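Local coordinates for protein amine oxidase (Emericella nidulans, PDB 3PGB) that probably oxidises primary amines, as a copper- and topaquinone-containing amine oxidase that carries one quinone cofactor per subunit, at residues A[634-647]-A[663-675]. Residues are numbered along the deposited sequence; the frame is centred on the assembly and turned at random.
Sequences NLVHAAHWAEYDVQ and NSQDIHNPPVDFS
Ile667 is one of two large bumps of 663-675, Phe674 being the other, and presses against the type II' turn formed by Leu635 to Ala638. Its CB rests on Leu635 O, its CG2 lies 4.1 Å from Ala638 CB, and its CD1 reaches Val636 CG2 at 3.6 Å, with CG1 lodged between the backbone N and the carbonyl carbon (chi1 69°). Val636 crosses the isoleucine at about a right angle and sends CG2 over a face of the His668 ring in a CH-pi contact. A single backbone hydrogen bond, His637 N to Ile667 O at 3.0 Å, pins the turn to Ile667. Nearby, the Asn663 amide reaches across to Ala638 O through ND2, while its OD1 accepts from Val672 N, closing the chain from Asn663 to Val672 on itself.

At the other end, the Phe674 ring fills a hollow between Trp641 and Gln647. Trp641 CB sits over one ring face, 4.0 Å from the centroid, whereas Gln647 OE1 meets the ring edge in plane. The Phe674 ring swings into this hollow with CG anti to the backbone N (chi1 -170°). Between the two hydrophobic ends, Ser675 OG stands over a face of the His640 ring; His640 NE2 is hydrogen-bonded to His637 ND1, and His640 ND1 donates to Glu643 OE2. Water 1 fills the seam by linking His637 O, His640 N and Phe674 N.

Trp641 and Leu635 also pack on strand 374-389, and Phe674 lies close to Phe677, a calcium ligand. The contact is thus mainly loop-on-loop packing, with Gln647 at the start of strand 646-650: the loop leading into this strand packs against the loop that joins it to 686-698 in the catalytic beta-sandwich domain of copper amine oxidases.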
loop_
_atom_site.group_PDB
_atom_site.type_symbol
_atom_site.label_atom_id
_atom_site.label_comp_id
_atom_site.label_asym_id
_atom_site.label_seq_id
_atom_site.Cartn_x
_atom_site.Cartn_y
_atom_site.Cartn_z
ATOM N N ASN A 634 -13.182 28.190 3.135
ATOM C CA ASN A 634 -12.676 28.040 4.499
ATOM C C ASN A 634 -11.220 28.476 4.642
ATOM O O ASN A 634 -10.839 29.121 5.628
ATOM C CB ASN A 634 -12.762 26.583 4.954
ATOM C CG ASN A 634 -14.174 26.104 5.148
ATOM O OD1 ASN A 634 -15.129 26.880 5.087
ATOM N ND2 ASN A 634 -14.316 24.807 5.386
ATOM N N LEU A 635 -10.409 28.095 3.659
ATOM C CA LEU A 635 -8.964 28.235 3.757
ATOM C C LEU A 635 -8.467 29.565 3.233
ATOM O O LEU A 635 -7.567 30.162 3.815
ATOM C CB LEU A 635 -8.271 27.106 2.989
ATOM C CG LEU A 635 -8.286 25.728 3.642
ATOM C CD1 LEU A 635 -7.501 24.753 2.787
ATOM C CD2 LEU A 635 -7.713 25.800 5.044
ATOM N N VAL A 636 -9.045 30.013 2.124
ATOM C CA VAL A 636 -8.550 31.183 1.410
ATOM C C VAL A 636 -7.068 30.943 1.067
ATOM O O VAL A 636 -6.777 30.048 0.279
ATOM C CB VAL A 636 -8.833 32.487 2.195
ATOM C CG1 VAL A 636 -8.471 33.714 1.369
ATOM C CG2 VAL A 636 -10.300 32.541 2.584
ATOM N N HIS A 637 -6.137 31.686 1.661
ATOM C CA HIS A 637 -4.715 31.517 1.327
ATOM C C HIS A 637 -3.939 30.649 2.340
ATOM O O HIS A 637 -2.718 30.520 2.226
ATOM C CB HIS A 637 -4.031 32.886 1.189
ATOM C CG HIS A 637 -4.609 33.750 0.112
ATOM N ND1 HIS A 637 -4.642 33.368 -1.214
ATOM C CD2 HIS A 637 -5.151 34.991 0.156
ATOM C CE1 HIS A 637 -5.194 34.327 -1.935
ATOM N NE2 HIS A 637 -5.509 35.326 -1.128
ATOM N N ALA A 638 -4.647 30.033 3.289
ATOM C CA ALA A 638 -4.018 29.422 4.470
ATOM C C ALA A 638 -3.338 28.057 4.263
ATOM O O ALA A 638 -2.530 27.641 5.094
ATOM C CB ALA A 638 -5.037 29.320 5.607
ATOM N N ALA A 639 -3.667 27.361 3.179
ATOM C CA ALA A 639 -3.130 26.017 2.932
ATOM C C ALA A 639 -3.014 25.731 1.436
ATOM O O ALA A 639 -3.634 24.799 0.923
ATOM C CB ALA A 639 -4.005 24.982 3.600
ATOM N N HIS A 640 -2.217 26.534 0.736
ATOM C CA HIS A 640 -2.065 26.368 -0.715
ATOM C C HIS A 640 -1.261 25.130 -1.099
ATOM O O HIS A 640 -1.246 24.731 -2.262
ATOM C CB HIS A 640 -1.422 27.604 -1.341
ATOM C CG HIS A 640 -2.383 28.719 -1.599
ATOM N ND1 HIS A 640 -3.489 28.573 -2.409
ATOM C CD2 HIS A 640 -2.387 30.007 -1.186
ATOM C CE1 HIS A 640 -4.142 29.719 -2.466
ATOM N NE2 HIS A 640 -3.494 30.605 -1.732
ATOM N N TRP A 641 -0.569 24.550 -0.129
ATOM C CA TRP A 641 0.194 23.321 -0.338
ATOM C C TRP A 641 -0.725 22.114 -0.528
ATOM O O TRP A 641 -0.302 21.092 -1.068
ATOM C CB TRP A 641 1.135 23.069 0.844
ATOM C CG TRP A 641 0.449 23.163 2.159
ATOM C CD1 TRP A 641 0.414 24.244 2.980
ATOM C CD2 TRP A 641 -0.338 22.154 2.789
ATOM N NE1 TRP A 641 -0.335 23.972 4.092
ATOM C CE2 TRP A 641 -0.811 22.693 4.000
ATOM C CE3 TRP A 641 -0.682 20.841 2.455
ATOM C CZ2 TRP A 641 -1.607 21.964 4.879
ATOM C CZ3 TRP A 641 -1.469 20.117 3.334
ATOM C CH2 TRP A 641 -1.923 20.681 4.528
ATOM N N ALA A 642 -1.971 22.228 -0.082
ATOM C CA ALA A 642 -2.925 21.122 -0.173
ATOM C C ALA A 642 -3.473 20.903 -1.584
ATOM O O ALA A 642 -4.224 19.960 -1.804
ATOM C CB ALA A 642 -4.075 21.340 0.798
ATOM N N GLU A 643 -3.096 21.745 -2.542
ATOM C CA GLU A 643 -3.757 21.748 -3.851
ATOM C C GLU A 643 -3.165 20.796 -4.900
ATOM O O GLU A 643 -3.772 20.608 -5.953
ATOM C CB GLU A 643 -3.793 23.170 -4.404
ATOM C CG GLU A 643 -4.479 24.156 -3.455
ATOM C CD GLU A 643 -4.498 25.574 -3.979
ATOM O OE1 GLU A 643 -3.976 25.824 -5.090
ATOM O OE2 GLU A 643 -5.049 26.438 -3.266
ATOM N N TYR A 644 -1.988 20.224 -4.627
ATOM C CA TYR A 644 -1.344 19.263 -5.534
ATOM C C TYR A 644 -0.660 18.127 -4.751
ATOM O O TYR A 644 -0.360 18.273 -3.567
ATOM C CB TYR A 644 -0.314 19.963 -6.438
ATOM C CG TYR A 644 -0.887 21.058 -7.314
ATOM C CD1 TYR A 644 -1.164 20.833 -8.661
ATOM C CD2 TYR A 644 -1.150 22.329 -6.793
ATOM C CE1 TYR A 644 -1.695 21.839 -9.464
ATOM C CE2 TYR A 644 -1.682 23.335 -7.586
ATOM C CZ TYR A 644 -1.957 23.081 -8.918
ATOM O OH TYR A 644 -2.485 24.077 -9.706
ATOM N N ASP A 645 -0.407 17.003 -5.424
ATOM C CA ASP A 645 0.228 15.843 -4.789
ATOM C C ASP A 645 1.720 16.068 -4.582
ATOM O O ASP A 645 2.272 15.701 -3.555
ATOM C CB ASP A 645 0.066 14.578 -5.642
ATOM C CG ASP A 645 -1.379 14.261 -5.975
ATOM O OD1 ASP A 645 -1.613 13.684 -7.063
ATOM O OD2 ASP A 645 -2.269 14.583 -5.166
ATOM N N VAL A 646 2.372 16.641 -5.587
ATOM C CA VAL A 646 3.825 16.794 -5.594
ATOM C C VAL A 646 4.151 18.193 -6.076
ATOM O O VAL A 646 3.644 18.635 -7.095
ATOM C CB VAL A 646 4.499 15.733 -6.501
ATOM C CG1 VAL A 646 5.963 16.070 -6.760
ATOM C CG2 VAL A 646 4.366 14.346 -5.880
ATOM N N GLN A 647 4.984 18.886 -5.314
ATOM C CA GLN A 647 5.291 20.281 -5.562
ATOM C C GLN A 647 6.779 20.500 -5.303
ATOM O O GLN A 647 7.295 20.125 -4.254
ATOM C CB GLN A 647 4.411 21.175 -4.670
ATOM C CG GLN A 647 2.916 21.046 -4.986
ATOM C CD GLN A 647 2.020 21.811 -4.037
ATOM O OE1 GLN A 647 1.616 22.933 -4.328
ATOM N NE2 GLN A 647 1.690 21.203 -2.899
ATOM N N ASN A 663 -1.475 30.492 10.531
ATOM C CA ASN A 663 -2.092 30.801 9.233
ATOM C C ASN A 663 -3.616 30.950 9.406
ATOM O O ASN A 663 -4.245 31.790 8.771
ATOM C CB ASN A 663 -1.785 29.721 8.177
ATOM C CG ASN A 663 -0.387 29.864 7.534
ATOM O OD1 ASN A 663 0.409 30.737 7.887
ATOM N ND2 ASN A 663 -0.101 28.988 6.580
ATOM N N SER A 664 -4.192 30.134 10.284
ATOM C CA SER A 664 -5.621 30.177 10.608
ATOM C C SER A 664 -6.103 31.501 11.215
ATOM O O SER A 664 -7.298 31.777 11.231
ATOM C CB SER A 664 -5.941 29.069 11.609
ATOM O OG SER A 664 -5.238 29.282 12.820
ATOM N N GLN A 665 -5.180 32.296 11.746
ATOM C CA GLN A 665 -5.539 33.549 12.404
ATOM C C GLN A 665 -5.780 34.671 11.401
ATOM O O GLN A 665 -6.458 35.646 11.718
ATOM C CB GLN A 665 -4.459 33.961 13.414
ATOM C CG GLN A 665 -4.191 32.920 14.494
ATOM C CD GLN A 665 -5.445 32.514 15.243
ATOM O OE1 GLN A 665 -5.848 33.172 16.206
ATOM N NE2 GLN A 665 -6.073 31.417 14.803
ATOM N N ASP A 666 -5.233 34.523 10.196
ATOM C CA ASP A 666 -5.367 35.538 9.156
ATOM C C ASP A 666 -5.317 34.874 7.769
ATOM O O ASP A 666 -4.323 34.959 7.043
ATOM C CB ASP A 666 -4.263 36.586 9.327
ATOM C CG ASP A 666 -4.568 37.891 8.620
ATOM O OD1 ASP A 666 -5.375 37.893 7.670
ATOM O OD2 ASP A 666 -3.984 38.921 9.020
ATOM N N ILE A 667 -6.416 34.220 7.409
ATOM C CA ILE A 667 -6.453 33.399 6.203
ATOM C C ILE A 667 -6.310 34.209 4.912
ATOM O O ILE A 667 -5.924 33.665 3.878
ATOM C CB ILE A 667 -7.719 32.503 6.154
ATOM C CG1 ILE A 667 -8.990 33.327 5.937
ATOM C CG2 ILE A 667 -7.831 31.670 7.434
ATOM C CD1 ILE A 667 -10.276 32.531 6.157
ATOM N N HIS A 668 -6.603 35.505 4.975
ATOM C CA HIS A 668 -6.408 36.396 3.826
ATOM C C HIS A 668 -4.979 36.943 3.723
ATOM O O HIS A 668 -4.582 37.433 2.670
ATOM C CB HIS A 668 -7.419 37.542 3.865
ATOM C CG HIS A 668 -8.820 37.111 3.564
ATOM N ND1 HIS A 668 -9.278 36.911 2.278
ATOM C CD2 HIS A 668 -9.862 36.826 4.383
ATOM C CE1 HIS A 668 -10.544 36.529 2.319
ATOM N NE2 HIS A 668 -10.924 36.475 3.584
ATOM N N ASN A 669 -4.220 36.863 4.816
ATOM C CA ASN A 669 -2.810 37.248 4.824
ATOM C C ASN A 669 -2.032 36.407 5.859
ATOM O O ASN A 669 -1.656 36.906 6.919
ATOM C CB ASN A 669 -2.680 38.753 5.098
ATOM C CG ASN A 669 -1.237 39.257 5.007
ATOM O OD1 ASN A 669 -0.887 40.274 5.613
ATOM N ND2 ASN A 669 -0.400 38.552 4.258
ATOM N N PRO A 670 -1.808 35.114 5.556
ATOM C CA PRO A 670 -1.122 34.214 6.482
ATOM C C PRO A 670 0.390 34.444 6.525
ATOM O O PRO A 670 0.965 34.854 5.514
ATOM C CB PRO A 670 -1.414 32.832 5.894
ATOM C CG PRO A 670 -1.600 33.069 4.456
ATOM C CD PRO A 670 -2.255 34.408 4.340
ATOM N N PRO A 671 1.033 34.174 7.683
ATOM C CA PRO A 671 2.485 34.253 7.791
ATOM C C PRO A 671 3.215 33.543 6.656
ATOM O O PRO A 671 4.077 34.146 6.007
ATOM C CB PRO A 671 2.768 33.587 9.138
ATOM C CG PRO A 671 1.594 33.944 9.962
ATOM C CD PRO A 671 0.413 33.960 9.005
ATOM N N VAL A 672 2.863 32.285 6.409
ATOM C CA VAL A 672 3.410 31.542 5.273
ATOM C C VAL A 672 2.297 31.249 4.271
ATOM O O VAL A 672 1.370 30.484 4.548
ATOM C CB VAL A 672 4.098 30.229 5.699
ATOM C CG1 VAL A 672 4.727 29.542 4.489
ATOM C CG2 VAL A 672 5.153 30.505 6.753
ATOM N N ASP A 673 2.397 31.894 3.116
ATOM C CA ASP A 673 1.535 31.650 1.986
ATOM C C ASP A 673 2.366 30.839 0.993
ATOM O O ASP A 673 3.208 31.384 0.264
ATOM C CB ASP A 673 1.092 32.989 1.399
ATOM C CG ASP A 673 0.174 32.843 0.203
ATOM O OD1 ASP A 673 0.316 31.853 -0.548
ATOM O OD2 ASP A 673 -0.672 33.751 0.004
ATOM N N PHE A 674 2.133 29.526 0.987
ATOM C CA PHE A 674 2.903 28.594 0.160
ATOM C C PHE A 674 2.913 28.994 -1.322
ATOM O O PHE A 674 3.927 28.809 -1.995
ATOM C CB PHE A 674 2.380 27.159 0.341
ATOM C CG PHE A 674 3.254 26.106 -0.287
ATOM C CD1 PHE A 674 4.498 25.807 0.254
ATOM C CD2 PHE A 674 2.836 25.409 -1.412
ATOM C CE1 PHE A 674 5.308 24.838 -0.320
ATOM C CE2 PHE A 674 3.646 24.434 -1.987
ATOM C CZ PHE A 674 4.878 24.154 -1.443
ATOM N N SER A 675 1.812 29.558 -1.822
ATOM C CA SER A 675 1.745 30.013 -3.231
ATOM C C SER A 675 2.918 30.885 -3.662
ATOM O O SER A 675 3.364 30.802 -4.807
ATOM C CB SER A 675 0.457 30.794 -3.510
ATOM O OG SER A 675 -0.614 29.903 -3.723
HETATM O O HOH W 1 -0.660 28.512 1.884
HETATM O O HOH W 2 -7.498 37.614 -0.081
HETATM O O HOH W 3 -2.058 27.743 -4.812
#